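Long-range contacts in tryptophan synthase alpha-subunit (Pyrococcus furiosus, PDB 1GEQ), which catalyses the aldol cleavage of indoleglycerol phosphate to indole and glyceraldehyde 3-phosphate, within the final step of tryptophan biosynthesis: residues Asp17-Leu22 against Ala68-Lys73; Gly96-Leu101 against Arg130-Lys135; Phe159-Ser164 against Lys193-Phe198; Ile134-Leu139 against Met155-Val160. All blocks are in the same frame, centred on the assembly; numbering follows the deposited sequence.

Contact 1 of 4, residues Asp17-Leu22 against Ala68-Lys73; sequences DKQSTL and AFWIVK
Lys-18 and Trp-70 join two outer helices of the TIM barrel, 18-28 and 65-76, whose short segments here run 33° apart with their axes 9.7 Å apart. The lysine is worth following atom by atom. Its CB faces Ile-71 CD1. Because chi1 is 70°, CG sits between the backbone N and the carbonyl carbon, and it meets Trp-70 CZ3 at 4.0 Å. From there the chain is fully extended and crosses the indole at about a right angle. CD makes a CH-pi contact with the six-membered ring, CE passes over the centre of the indole, and NZ ends 4.3 Å from the centroid of the five-membered ring, almost on its normal, in a cation-pi contact. Gln-19 NE2 and Leu-22 CD2 both approach Trp-70 CH2 obliquely, the latter at 3.8 Å. Deeper in, Ile-71 CD1 packs on Thr-21 CG2 at 3.6 Å, while Thr-21 OG1 is bonded to Gly-14 N; both residues also touch Leu-37 of strand 35-38. Just ahead of the first helix, Asp-17 is its N-cap: OD1 accepts from Ser-20 N at 2.8 Å and also from Ser-20 OG, both on the same face of the carboxylate.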
loop_
_atom_site.group_PDB
_atom_site.type_symbol
_atom_site.label_atom_id
_atom_site.label_comp_id
_atom_site.label_asym_id
_atom_site.label_seq_id
_atom_site.Cartn_x
_atom_site.Cartn_y
_atom_site.Cartn_z
ATOM N N ASP A 17 -12.428 10.396 -7.697
ATOM C CA ASP A 17 -11.928 10.753 -9.022
ATOM C C ASP A 17 -10.423 11.016 -8.955
ATOM O O ASP A 17 -9.882 11.242 -7.877
ATOM C CB ASP A 17 -12.695 11.970 -9.579
ATOM C CG ASP A 17 -12.775 13.125 -8.600
ATOM O OD1 ASP A 17 -11.745 13.779 -8.350
ATOM O OD2 ASP A 17 -13.879 13.380 -8.077
ATOM N N LYS A 18 -9.746 10.986 -10.102
ATOM C CA LYS A 18 -8.297 11.173 -10.126
ATOM C C LYS A 18 -7.802 12.490 -9.538
ATOM O O LYS A 18 -6.717 12.536 -8.954
ATOM C CB LYS A 18 -7.757 11.011 -11.552
ATOM C CG LYS A 18 -8.123 12.127 -12.510
ATOM C CD LYS A 18 -7.422 11.938 -13.852
ATOM C CE LYS A 18 -7.617 13.165 -14.732
ATOM N NZ LYS A 18 -6.943 13.015 -16.049
ATOM N N GLN A 19 -8.588 13.551 -9.683
ATOM C CA GLN A 19 -8.191 14.847 -9.148
ATOM C C GLN A 19 -8.275 14.868 -7.625
ATOM O O GLN A 19 -7.415 15.437 -6.952
ATOM C CB GLN A 19 -9.070 15.960 -9.724
ATOM C CG GLN A 19 -8.599 17.350 -9.339
ATOM C CD GLN A 19 -7.222 17.666 -9.901
ATOM O OE1 GLN A 19 -6.333 18.134 -9.183
ATOM N NE2 GLN A 19 -7.039 17.414 -11.193
ATOM N N SER A 20 -9.314 14.251 -7.076
ATOM C CA SER A 20 -9.463 14.217 -5.631
ATOM C C SER A 20 -8.329 13.400 -5.017
ATOM O O SER A 20 -7.782 13.778 -3.987
ATOM C CB SER A 20 -10.822 13.626 -5.249
ATOM O OG SER A 20 -11.876 14.489 -5.667
ATOM N N THR A 21 -7.975 12.288 -5.662
ATOM C CA THR A 21 -6.899 11.435 -5.173
ATOM C C THR A 21 -5.638 12.273 -5.001
ATOM O O THR A 21 -5.006 12.245 -3.950
ATOM C CB THR A 21 -6.600 10.275 -6.151
ATOM O OG1 THR A 21 -7.776 9.475 -6.324
ATOM C CG2 THR A 21 -5.481 9.391 -5.601
ATOM N N LEU A 22 -5.275 13.016 -6.045
ATOM C CA LEU A 22 -4.098 13.880 -5.997
ATOM C C LEU A 22 -4.219 14.857 -4.831
ATOM O O LEU A 22 -3.275 15.032 -4.057
ATOM C CB LEU A 22 -3.945 14.646 -7.319
ATOM C CG LEU A 22 -2.771 15.626 -7.438
ATOM C CD1 LEU A 22 -1.460 14.915 -7.100
ATOM C CD2 LEU A 22 -2.725 16.199 -8.854
ATOM N N ALA A 68 -3.594 6.391 -13.148
ATOM C CA ALA A 68 -2.811 6.147 -11.947
ATOM C C ALA A 68 -1.451 6.797 -12.145
ATOM O O ALA A 68 -0.919 7.442 -11.247
ATOM C CB ALA A 68 -2.654 4.644 -11.723
ATOM N N PHE A 69 -0.892 6.626 -13.340
ATOM C CA PHE A 69 0.408 7.196 -13.650
ATOM C C PHE A 69 0.348 8.718 -13.682
ATOM O O PHE A 69 1.338 9.385 -13.405
ATOM C CB PHE A 69 0.926 6.657 -14.990
ATOM C CG PHE A 69 1.132 5.163 -15.008
ATOM C CD1 PHE A 69 1.853 4.533 -13.993
ATOM C CD2 PHE A 69 0.622 4.386 -16.048
ATOM C CE1 PHE A 69 2.064 3.150 -14.014
ATOM C CE2 PHE A 69 0.827 3.006 -16.079
ATOM C CZ PHE A 69 1.550 2.385 -15.060
ATOM N N TRP A 70 -0.818 9.263 -14.014
ATOM C CA TRP A 70 -1.008 10.711 -14.065
ATOM C C TRP A 70 -0.929 11.268 -12.648
ATOM O O TRP A 70 -0.289 12.285 -12.401
ATOM C CB TRP A 70 -2.378 11.043 -14.664
ATOM C CG TRP A 70 -2.724 12.510 -14.618
ATOM C CD1 TRP A 70 -2.426 13.454 -15.559
ATOM C CD2 TRP A 70 -3.403 13.203 -13.563
ATOM N NE1 TRP A 70 -2.876 14.689 -15.157
ATOM C CE2 TRP A 70 -3.480 14.561 -13.927
ATOM C CE3 TRP A 70 -3.951 12.798 -12.333
ATOM C CZ2 TRP A 70 -4.086 15.529 -13.118
ATOM C CZ3 TRP A 70 -4.552 13.759 -11.524
ATOM C CH2 TRP A 70 -4.611 15.107 -11.919
ATOM N N ILE A 71 -1.607 10.590 -11.726
ATOM C CA ILE A 71 -1.629 10.993 -10.325
ATOM C C ILE A 71 -0.219 11.083 -9.757
ATOM O O ILE A 71 0.153 12.089 -9.154
ATOM C CB ILE A 71 -2.460 9.992 -9.484
ATOM C CG1 ILE A 71 -3.942 10.111 -9.859
ATOM C CG2 ILE A 71 -2.262 10.256 -8.001
ATOM C CD1 ILE A 71 -4.842 9.093 -9.177
ATOM N N VAL A 72 0.562 10.026 -9.959
ATOM C CA VAL A 72 1.933 9.982 -9.466
ATOM C C VAL A 72 2.796 11.051 -10.124
ATOM O O VAL A 72 3.587 11.720 -9.457
ATOM C CB VAL A 72 2.576 8.599 -9.725
ATOM C CG1 VAL A 72 4.054 8.632 -9.350
ATOM C CG2 VAL A 72 1.850 7.531 -8.918
ATOM N N LYS A 73 2.651 11.207 -11.434
ATOM C CA LYS A 73 3.431 12.199 -12.157
ATOM C C LYS A 73 3.178 13.580 -11.562
ATOM O O LYS A 73 4.115 14.308 -11.242
ATOM C CB LYS A 73 3.046 12.195 -13.634
ATOM C CG LYS A 73 4.059 12.870 -14.527
ATOM C CD LYS A 73 3.451 13.237 -15.869
ATOM C CE LYS A 73 2.415 14.342 -15.716
ATOM N NZ LYS A 73 1.065 13.924 -16.181
#

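Contact 2 of 4, residues Gly96-Leu101 against Arg130-Lys135; sequences GVRNFL and REEGIK
A salt-bridge network of Arg-98, Glu-131 and Glu-132 ties the first turn of helix 97-107 to the last turn of helix 122-132, on the outer layer of the barrel. The arginine reaches across by its guanidinium edge. NE donates to Glu-132 OE2 at 2.9 Å with an angle of 147° at the hydrogen, arriving on the anti side of that carboxylate, and NH2 adds a weak second bond to the same oxygen. NH2 also meets Glu-131 OE2; that distance refines to a very short 2.5 Å, so its exact value is doubtful. The two acids are turned differently: the Glu-131 carboxylate is nearly coplanar with the guanidinium, whereas that of Glu-132 stands 85° to it. In Glu-132, CG lies anti to the carbonyl carbon (chi1 -64°), against Leu-101 CB at 4.1 Å, and a bend at chi2 then turns CD aside from an extended course. An alanine in place of Glu-132 would probably leave Arg-98 NE without its acceptor and open a gap beside Leu-101 CB. Helix 122-132 closes with a Schellman motif at Gly-133, whose phi is positive. The chain then turns inward, and Ile-134 CG1 lies 3.9 Å from Leu-101 O. Beneath, Leu-101 and Ile-134 both rest on Ile-112 of strand 111-114, and Leu-101 packs beside Phe-125 and Ile-128 of helix 122-132.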
loop_
_atom_site.group_PDB
_atom_site.type_symbol
_atom_site.label_atom_id
_atom_site.label_comp_id
_atom_site.label_asym_id
_atom_site.label_seq_id
_atom_site.Cartn_x
_atom_site.Cartn_y
_atom_site.Cartn_z
ATOM N N GLY A 96 1.526 -6.314 -19.963
ATOM C CA GLY A 96 2.914 -6.689 -20.143
ATOM C C GLY A 96 3.723 -6.179 -18.967
ATOM O O GLY A 96 3.886 -4.970 -18.796
ATOM N N VAL A 97 4.228 -7.104 -18.156
ATOM C CA VAL A 97 5.013 -6.759 -16.978
ATOM C C VAL A 97 6.072 -5.697 -17.252
ATOM O O VAL A 97 6.082 -4.639 -16.615
ATOM C CB VAL A 97 5.701 -8.010 -16.395
ATOM C CG1 VAL A 97 6.583 -7.626 -15.216
ATOM C CG2 VAL A 97 4.653 -9.020 -15.967
ATOM N N ARG A 98 6.962 -5.979 -18.198
ATOM C CA ARG A 98 8.025 -5.040 -18.533
ATOM C C ARG A 98 7.469 -3.666 -18.888
ATOM O O ARG A 98 7.903 -2.658 -18.330
ATOM C CB ARG A 98 8.868 -5.583 -19.687
ATOM C CG ARG A 98 10.118 -4.768 -19.948
ATOM C CD ARG A 98 11.267 -5.669 -20.353
ATOM N NE ARG A 98 12.455 -5.389 -19.552
ATOM C CZ ARG A 98 13.233 -6.327 -19.024
ATOM N NH1 ARG A 98 12.950 -7.611 -19.210
ATOM N NH2 ARG A 98 14.281 -5.982 -18.295
ATOM N N ASN A 99 6.511 -3.625 -19.811
ATOM C CA ASN A 99 5.899 -2.360 -20.213
ATOM C C ASN A 99 5.364 -1.610 -18.998
ATOM O O ASN A 99 5.598 -0.415 -18.840
ATOM C CB ASN A 99 4.725 -2.588 -21.174
ATOM C CG ASN A 99 5.162 -3.075 -22.538
ATOM O OD1 ASN A 99 6.345 -3.054 -22.870
ATOM N ND2 ASN A 99 4.198 -3.505 -23.348
ATOM N N PHE A 100 4.633 -2.327 -18.149
ATOM C CA PHE A 100 4.038 -1.735 -16.958
ATOM C C PHE A 100 5.087 -1.149 -16.028
ATOM O O PHE A 100 5.048 0.041 -15.708
ATOM C CB PHE A 100 3.215 -2.784 -16.203
ATOM C CG PHE A 100 2.309 -2.200 -15.154
ATOM C CD1 PHE A 100 0.943 -2.077 -15.391
ATOM C CD2 PHE A 100 2.820 -1.754 -13.939
ATOM C CE1 PHE A 100 0.098 -1.514 -14.436
ATOM C CE2 PHE A 100 1.984 -1.188 -12.976
ATOM C CZ PHE A 100 0.620 -1.068 -13.225
ATOM N N LEU A 101 6.020 -1.986 -15.589
ATOM C CA LEU A 101 7.071 -1.544 -14.680
ATOM C C LEU A 101 7.846 -0.343 -15.225
ATOM O O LEU A 101 8.189 0.578 -14.479
ATOM C CB LEU A 101 8.024 -2.707 -14.384
ATOM C CG LEU A 101 7.386 -3.908 -13.674
ATOM C CD1 LEU A 101 8.447 -4.955 -13.364
ATOM C CD2 LEU A 101 6.711 -3.443 -12.392
ATOM N N ARG A 130 13.963 -5.403 -10.884
ATOM C CA ARG A 130 15.318 -4.948 -10.618
ATOM C C ARG A 130 15.886 -4.268 -11.856
ATOM O O ARG A 130 16.487 -3.197 -11.772
ATOM C CB ARG A 130 16.194 -6.137 -10.230
ATOM C CG ARG A 130 17.675 -5.884 -10.406
ATOM C CD ARG A 130 18.495 -7.100 -10.014
ATOM N NE ARG A 130 19.881 -6.989 -10.468
ATOM C CZ ARG A 130 20.271 -7.149 -11.731
ATOM N NH1 ARG A 130 19.380 -7.434 -12.672
ATOM N NH2 ARG A 130 21.552 -7.017 -12.054
ATOM N N GLU A 131 15.696 -4.900 -13.008
ATOM C CA GLU A 131 16.200 -4.342 -14.253
ATOM C C GLU A 131 15.565 -2.995 -14.565
ATOM O O GLU A 131 16.226 -2.098 -15.084
ATOM C CB GLU A 131 15.967 -5.327 -15.404
ATOM C CG GLU A 131 17.021 -6.428 -15.444
ATOM C CD GLU A 131 16.613 -7.626 -16.279
ATOM O OE1 GLU A 131 17.385 -8.606 -16.321
ATOM O OE2 GLU A 131 15.521 -7.597 -16.886
ATOM N N GLU A 132 14.288 -2.838 -14.234
ATOM C CA GLU A 132 13.603 -1.583 -14.504
ATOM C C GLU A 132 13.799 -0.570 -13.381
ATOM O O GLU A 132 13.309 0.554 -13.453
ATOM C CB GLU A 132 12.111 -1.830 -14.740
ATOM C CG GLU A 132 11.811 -2.664 -15.976
ATOM C CD GLU A 132 12.490 -2.133 -17.234
ATOM O OE1 GLU A 132 12.512 -0.899 -17.432
ATOM O OE2 GLU A 132 12.997 -2.955 -18.026
ATOM N N GLY A 133 14.523 -0.975 -12.344
ATOM C CA GLY A 133 14.787 -0.079 -11.232
ATOM C C GLY A 133 13.616 0.135 -10.293
ATOM O O GLY A 133 13.485 1.199 -9.698
ATOM N N ILE A 134 12.759 -0.873 -10.160
ATOM C CA ILE A 134 11.608 -0.775 -9.272
ATOM C C ILE A 134 11.783 -1.703 -8.078
ATOM O O ILE A 134 12.133 -2.870 -8.238
ATOM C CB ILE A 134 10.295 -1.139 -10.009
ATOM C CG1 ILE A 134 9.953 -0.041 -11.019
ATOM C CG2 ILE A 134 9.147 -1.304 -9.000
ATOM C CD1 ILE A 134 9.621 1.297 -10.370
ATOM N N LYS A 135 11.549 -1.178 -6.881
ATOM C CA LYS A 135 11.680 -1.973 -5.667
ATOM C C LYS A 135 10.460 -2.867 -5.465
ATOM O O LYS A 135 9.325 -2.483 -5.775
ATOM C CB LYS A 135 11.875 -1.061 -4.454
ATOM C CG LYS A 135 13.296 -0.509 -4.329
ATOM C CD LYS A 135 13.430 0.444 -3.146
ATOM C CE LYS A 135 14.877 0.901 -2.967
ATOM N NZ LYS A 135 15.006 1.875 -1.844
#

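Contact 3 of 4, residues Phe159-Ser164 against Lys193-Phe198; sequences FVYLVS and KVAVGF
Four backbone hydrogen bonds join Val-160 and Leu-162 to the parallel strand beside them. Val-160 N donates to Lys-193 O and its O accepts from Ala-195 N, both at 3.0 Å; Leu-162 repeats the pattern with Ala-195 O and, at 2.8 Å, Gly-197 N. All are nearly straight. CA-H...O contacts fill in between, such as Val-194 CA to Val-160 O. These are neighbouring strands, 159-163 and 194-197, of the eight-stranded TIM barrel, so one face looks into the barrel and the other toward helix 177-189. Apolar contacts follow that division. On the helix side Val-194 CG1 presses tightly on Leu-162 CG, at 3.4 Å, and Val-196 CB stands over the centre of the Phe-198 ring, whose CE2 meets Leu-162 CB. On the inner side Ala-195 CB touches Phe-159 CE1 at 3.6 Å. Aromatic-to-backbone contacts come from Tyr-161. With CG anti to the backbone N (chi1 -177°), its ring brings CD1 to Ala-195 O in the ring plane and CE1 to Gly-197 N at 3.5 Å, and Val-163 CG1 lies over one face, toward the rim. Tyr-161 OH lies 3.7 Å from Gly-197 CA. An alanine in place of Tyr-161 would probably open a gap beside Gly-197 and leave Val-163 CG1 without the ring it rests on. The tyrosine also touches the catalytic Glu-36 of strand 35-38.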
loop_
_atom_site.group_PDB
_atom_site.type_symbol
_atom_site.label_atom_id
_atom_site.label_comp_id
_atom_site.label_asym_id
_atom_site.label_seq_id
_atom_site.Cartn_x
_atom_site.Cartn_y
_atom_site.Cartn_z
ATOM N N PHE A 159 10.122 -3.458 1.037
ATOM C CA PHE A 159 9.788 -3.786 2.424
ATOM C C PHE A 159 8.779 -4.923 2.407
ATOM O O PHE A 159 8.171 -5.202 1.377
ATOM C CB PHE A 159 9.250 -2.567 3.207
ATOM C CG PHE A 159 7.959 -2.000 2.675
ATOM C CD1 PHE A 159 6.736 -2.460 3.156
ATOM C CD2 PHE A 159 7.967 -0.983 1.719
ATOM C CE1 PHE A 159 5.537 -1.926 2.699
ATOM C CE2 PHE A 159 6.760 -0.437 1.246
ATOM C CZ PHE A 159 5.542 -0.913 1.741
ATOM N N VAL A 160 8.638 -5.606 3.533
ATOM C CA VAL A 160 7.700 -6.706 3.642
ATOM C C VAL A 160 6.404 -6.158 4.224
ATOM O O VAL A 160 6.409 -5.485 5.255
ATOM C CB VAL A 160 8.257 -7.818 4.560
ATOM C CG1 VAL A 160 7.211 -8.895 4.766
ATOM C CG2 VAL A 160 9.521 -8.413 3.929
ATOM N N TYR A 161 5.294 -6.442 3.558
ATOM C CA TYR A 161 4.010 -5.942 4.021
ATOM C C TYR A 161 3.190 -7.052 4.685
ATOM O O TYR A 161 2.784 -8.011 4.042
ATOM C CB TYR A 161 3.260 -5.327 2.832
ATOM C CG TYR A 161 1.921 -4.695 3.148
ATOM C CD1 TYR A 161 1.694 -4.045 4.359
ATOM C CD2 TYR A 161 0.897 -4.690 2.201
ATOM C CE1 TYR A 161 0.477 -3.402 4.616
ATOM C CE2 TYR A 161 -0.320 -4.046 2.449
ATOM C CZ TYR A 161 -0.517 -3.409 3.656
ATOM O OH TYR A 161 -1.726 -2.801 3.900
ATOM N N LEU A 162 2.975 -6.911 5.987
ATOM C CA LEU A 162 2.211 -7.888 6.759
ATOM C C LEU A 162 0.751 -7.444 6.806
ATOM O O LEU A 162 0.456 -6.297 7.143
ATOM C CB LEU A 162 2.747 -7.979 8.194
ATOM C CG LEU A 162 4.246 -8.250 8.375
ATOM C CD1 LEU A 162 4.544 -8.509 9.859
ATOM C CD2 LEU A 162 4.655 -9.427 7.541
ATOM N N VAL A 163 -0.164 -8.349 6.474
ATOM C CA VAL A 163 -1.578 -8.001 6.494
ATOM C C VAL A 163 -2.377 -9.005 7.320
ATOM O O VAL A 163 -1.887 -10.093 7.635
ATOM C CB VAL A 163 -2.173 -7.955 5.061
ATOM C CG1 VAL A 163 -1.517 -6.842 4.252
ATOM C CG2 VAL A 163 -1.980 -9.306 4.372
ATOM N N SER A 164 -3.606 -8.639 7.667
ATOM C CA SER A 164 -4.471 -9.513 8.453
ATOM C C SER A 164 -5.310 -10.365 7.496
ATOM O O SER A 164 -5.592 -9.944 6.375
ATOM C CB SER A 164 -5.374 -8.659 9.346
ATOM O OG SER A 164 -5.691 -9.338 10.544
ATOM N N LYS A 193 12.776 -3.967 6.212
ATOM C CA LYS A 193 11.886 -3.299 7.148
ATOM C C LYS A 193 10.513 -3.923 6.924
ATOM O O LYS A 193 10.249 -4.483 5.858
ATOM C CB LYS A 193 11.820 -1.795 6.877
ATOM C CG LYS A 193 13.127 -1.063 7.187
ATOM C CD LYS A 193 12.904 0.443 7.224
ATOM C CE LYS A 193 14.158 1.177 7.716
ATOM N NZ LYS A 193 13.829 2.555 8.193
ATOM N N VAL A 194 9.653 -3.828 7.926
ATOM C CA VAL A 194 8.315 -4.399 7.837
ATOM C C VAL A 194 7.270 -3.328 8.106
ATOM O O VAL A 194 7.433 -2.508 9.008
ATOM C CB VAL A 194 8.122 -5.542 8.884
ATOM C CG1 VAL A 194 6.680 -6.004 8.898
ATOM C CG2 VAL A 194 9.047 -6.706 8.563
ATOM N N ALA A 195 6.202 -3.338 7.314
ATOM C CA ALA A 195 5.102 -2.404 7.502
ATOM C C ALA A 195 3.893 -3.310 7.733
ATOM O O ALA A 195 3.827 -4.415 7.170
ATOM C CB ALA A 195 4.900 -1.546 6.243
ATOM N N VAL A 196 2.963 -2.875 8.570
ATOM C CA VAL A 196 1.782 -3.685 8.858
ATOM C C VAL A 196 0.483 -2.977 8.474
ATOM O O VAL A 196 0.344 -1.765 8.648
ATOM C CB VAL A 196 1.694 -4.041 10.361
ATOM C CG1 VAL A 196 2.921 -4.851 10.786
ATOM C CG2 VAL A 196 1.588 -2.750 11.196
ATOM N N GLY A 197 -0.452 -3.757 7.935
ATOM C CA GLY A 197 -1.755 -3.235 7.553
ATOM C C GLY A 197 -2.731 -4.156 8.248
ATOM O O GLY A 197 -3.218 -5.127 7.662
ATOM N N PHE A 198 -2.980 -3.869 9.521
ATOM C CA PHE A 198 -3.854 -4.695 10.336
ATOM C C PHE A 198 -5.218 -4.075 10.629
ATOM O O PHE A 198 -5.918 -4.537 11.527
ATOM C CB PHE A 198 -3.152 -5.012 11.661
ATOM C CG PHE A 198 -1.902 -5.863 11.525
ATOM C CD1 PHE A 198 -0.992 -5.936 12.576
ATOM C CD2 PHE A 198 -1.669 -6.636 10.389
ATOM C CE1 PHE A 198 0.122 -6.773 12.504
ATOM C CE2 PHE A 198 -0.563 -7.471 10.305
ATOM C CZ PHE A 198 0.338 -7.542 11.367
#

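Contact 4 of 4, residues Ile134-Leu139 against Met155-Val160; sequences IKTVFL and MTTGFV
Thr-136 and Thr-157 share the same turn about chi1, 57° and 60°, which puts each OG1 between its own backbone N and carbonyl carbon and lets the two residues bond reciprocally. Thr-136 N donates to Thr-157 OG1 at 2.9 Å, and Thr-157 N donates back to Thr-136 OG1 at 3.0 Å. That same hydroxyl gives its proton to Met-155 O, lying in the carbonyl plane on a lone pair. Thr-136 O takes Gly-158 N at 2.8 Å, with the donor tilted 20° from the carbonyl plane. A water carries the link further, donating to Ile-134 O and bonding to Thr-157 OG1. Beyond the threonines the contact becomes apolar. Val-137 CG1 lies over the Phe-159 ring, 4.0 Å from its centroid, in a CH-pi contact, with CG2 over the same ring. Phe-138 CE1 meets Met-155 CB at 4.0 Å; the two side chains cross at about a right angle. Met-155 CE, turned by a bend at chi3, lies over one face of the Phe-138 ring, and SD sits obliquely, 5.4 Å from the centroid, a Met-aromatic contact. Thr-156 OG1, itself bonded to Ile-152 O, comes to the ring edge at CD1. Three buried backbone atoms, Phe-138 N, Phe-159 N and Phe-159 O, find no hydrogen-bonding partner in the model. The whole closes the beta-alpha-beta crossover in which helix 146-155 leads strand 135-140 to its parallel neighbour 159-163, the repeating step of a TIM barrel.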
loop_
_atom_site.group_PDB
_atom_site.type_symbol
_atom_site.label_atom_id
_atom_site.label_comp_id
_atom_site.label_asym_id
_atom_site.label_seq_id
_atom_site.Cartn_x
_atom_site.Cartn_y
_atom_site.Cartn_z
ATOM N N ILE A 134 12.759 -0.873 -10.160
ATOM C CA ILE A 134 11.608 -0.775 -9.272
ATOM C C ILE A 134 11.783 -1.703 -8.078
ATOM O O ILE A 134 12.133 -2.870 -8.238
ATOM C CB ILE A 134 10.295 -1.139 -10.009
ATOM C CG1 ILE A 134 9.953 -0.041 -11.019
ATOM C CG2 ILE A 134 9.147 -1.304 -9.000
ATOM C CD1 ILE A 134 9.621 1.297 -10.370
ATOM N N LYS A 135 11.549 -1.178 -6.881
ATOM C CA LYS A 135 11.680 -1.973 -5.667
ATOM C C LYS A 135 10.460 -2.867 -5.465
ATOM O O LYS A 135 9.325 -2.483 -5.775
ATOM C CB LYS A 135 11.875 -1.061 -4.454
ATOM C CG LYS A 135 13.296 -0.509 -4.329
ATOM C CD LYS A 135 13.430 0.444 -3.146
ATOM C CE LYS A 135 14.877 0.901 -2.967
ATOM N NZ LYS A 135 15.006 1.875 -1.844
ATOM N N THR A 136 10.695 -4.064 -4.939
ATOM C CA THR A 136 9.611 -5.009 -4.733
ATOM C C THR A 136 9.079 -5.034 -3.310
ATOM O O THR A 136 9.834 -4.928 -2.343
ATOM C CB THR A 136 10.049 -6.446 -5.094
ATOM O OG1 THR A 136 11.193 -6.801 -4.309
ATOM C CG2 THR A 136 10.397 -6.549 -6.582
ATOM N N VAL A 137 7.763 -5.163 -3.204
ATOM C CA VAL A 137 7.088 -5.262 -1.919
ATOM C C VAL A 137 6.255 -6.538 -2.015
ATOM O O VAL A 137 5.504 -6.720 -2.973
ATOM C CB VAL A 137 6.140 -4.070 -1.677
ATOM C CG1 VAL A 137 5.428 -4.223 -0.332
ATOM C CG2 VAL A 137 6.912 -2.784 -1.720
ATOM N N PHE A 138 6.411 -7.432 -1.042
ATOM C CA PHE A 138 5.648 -8.674 -1.015
ATOM C C PHE A 138 4.852 -8.732 0.273
ATOM O O PHE A 138 5.277 -8.209 1.301
ATOM C CB PHE A 138 6.563 -9.894 -1.095
ATOM C CG PHE A 138 7.176 -10.094 -2.442
ATOM C CD1 PHE A 138 8.455 -9.624 -2.715
ATOM C CD2 PHE A 138 6.466 -10.745 -3.449
ATOM C CE1 PHE A 138 9.025 -9.800 -3.972
ATOM C CE2 PHE A 138 7.031 -10.929 -4.719
ATOM C CZ PHE A 138 8.314 -10.453 -4.978
ATOM N N LEU A 139 3.698 -9.381 0.221
ATOM C CA LEU A 139 2.882 -9.464 1.414
ATOM C C LEU A 139 2.903 -10.838 2.061
ATOM O O LEU A 139 3.251 -11.841 1.436
ATOM C CB LEU A 139 1.444 -9.031 1.098
ATOM C CG LEU A 139 0.463 -9.971 0.413
ATOM C CD1 LEU A 139 -0.088 -10.956 1.431
ATOM C CD2 LEU A 139 -0.681 -9.150 -0.192
ATOM N N MET A 155 13.568 -12.050 -1.509
ATOM C CA MET A 155 13.212 -11.495 -2.811
ATOM C C MET A 155 12.794 -10.031 -2.695
ATOM O O MET A 155 12.660 -9.336 -3.699
ATOM C CB MET A 155 12.055 -12.279 -3.437
ATOM C CG MET A 155 12.323 -13.746 -3.675
ATOM S SD MET A 155 10.969 -14.467 -4.614
ATOM C CE MET A 155 9.609 -14.328 -3.437
ATOM N N THR A 156 12.585 -9.568 -1.469
ATOM C CA THR A 156 12.140 -8.196 -1.247
ATOM C C THR A 156 13.244 -7.144 -1.252
ATOM O O THR A 156 14.242 -7.282 -0.548
ATOM C CB THR A 156 11.391 -8.085 0.095
ATOM O OG1 THR A 156 10.226 -8.924 0.065
ATOM C CG2 THR A 156 11.001 -6.636 0.359
ATOM N N THR A 157 13.046 -6.082 -2.034
ATOM C CA THR A 157 14.016 -4.997 -2.083
ATOM C C THR A 157 13.412 -3.705 -1.522
ATOM O O THR A 157 14.133 -2.739 -1.267
ATOM C CB THR A 157 14.556 -4.749 -3.533
ATOM O OG1 THR A 157 13.476 -4.417 -4.414
ATOM C CG2 THR A 157 15.268 -6.004 -4.065
ATOM N N GLY A 158 12.090 -3.692 -1.323
ATOM C CA GLY A 158 11.424 -2.514 -0.781
ATOM C C GLY A 158 11.155 -2.684 0.708
ATOM O O GLY A 158 11.846 -2.094 1.541
ATOM N N PHE A 159 10.122 -3.458 1.037
ATOM C CA PHE A 159 9.788 -3.786 2.424
ATOM C C PHE A 159 8.779 -4.923 2.407
ATOM O O PHE A 159 8.171 -5.202 1.377
ATOM C CB PHE A 159 9.250 -2.567 3.207
ATOM C CG PHE A 159 7.959 -2.000 2.675
ATOM C CD1 PHE A 159 6.736 -2.460 3.156
ATOM C CD2 PHE A 159 7.967 -0.983 1.719
ATOM C CE1 PHE A 159 5.537 -1.926 2.699
ATOM C CE2 PHE A 159 6.760 -0.437 1.246
ATOM C CZ PHE A 159 5.542 -0.913 1.741
ATOM N N VAL A 160 8.638 -5.606 3.533
ATOM C CA VAL A 160 7.700 -6.706 3.642
ATOM C C VAL A 160 6.404 -6.158 4.224
ATOM O O VAL A 160 6.409 -5.485 5.255
ATOM C CB VAL A 160 8.257 -7.818 4.560
ATOM C CG1 VAL A 160 7.211 -8.895 4.766
ATOM C CG2 VAL A 160 9.521 -8.413 3.929
HETATM O O HOH W 1 14.005 -4.521 -7.176
#

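Contacts 3 and 4 lie next to each other in the sheet, their centres 11 Å apart: both use strand 159-163, and Tyr-161 N approaches Phe-138 O at 2.9 Å, a probable hydrogen bond. Contact 2 meets contact 4 along the chain, where Ile-134 and Lys-135 carry helix 122-132 into strand 135-140. Contact 1 lies some way round the outer helices, with its centre 20 Å from that of contact 2, yet the two touch where Phe-69 CZ packs on Phe-100 CZ at 4.0 Å. Contacts 3 and 4 come closest to catalysis: the side chains of Tyr-161 and Phe-159 each lie about 4 Å from that of Glu-36, while Thr-21 of contact 1 is about 11 Å away.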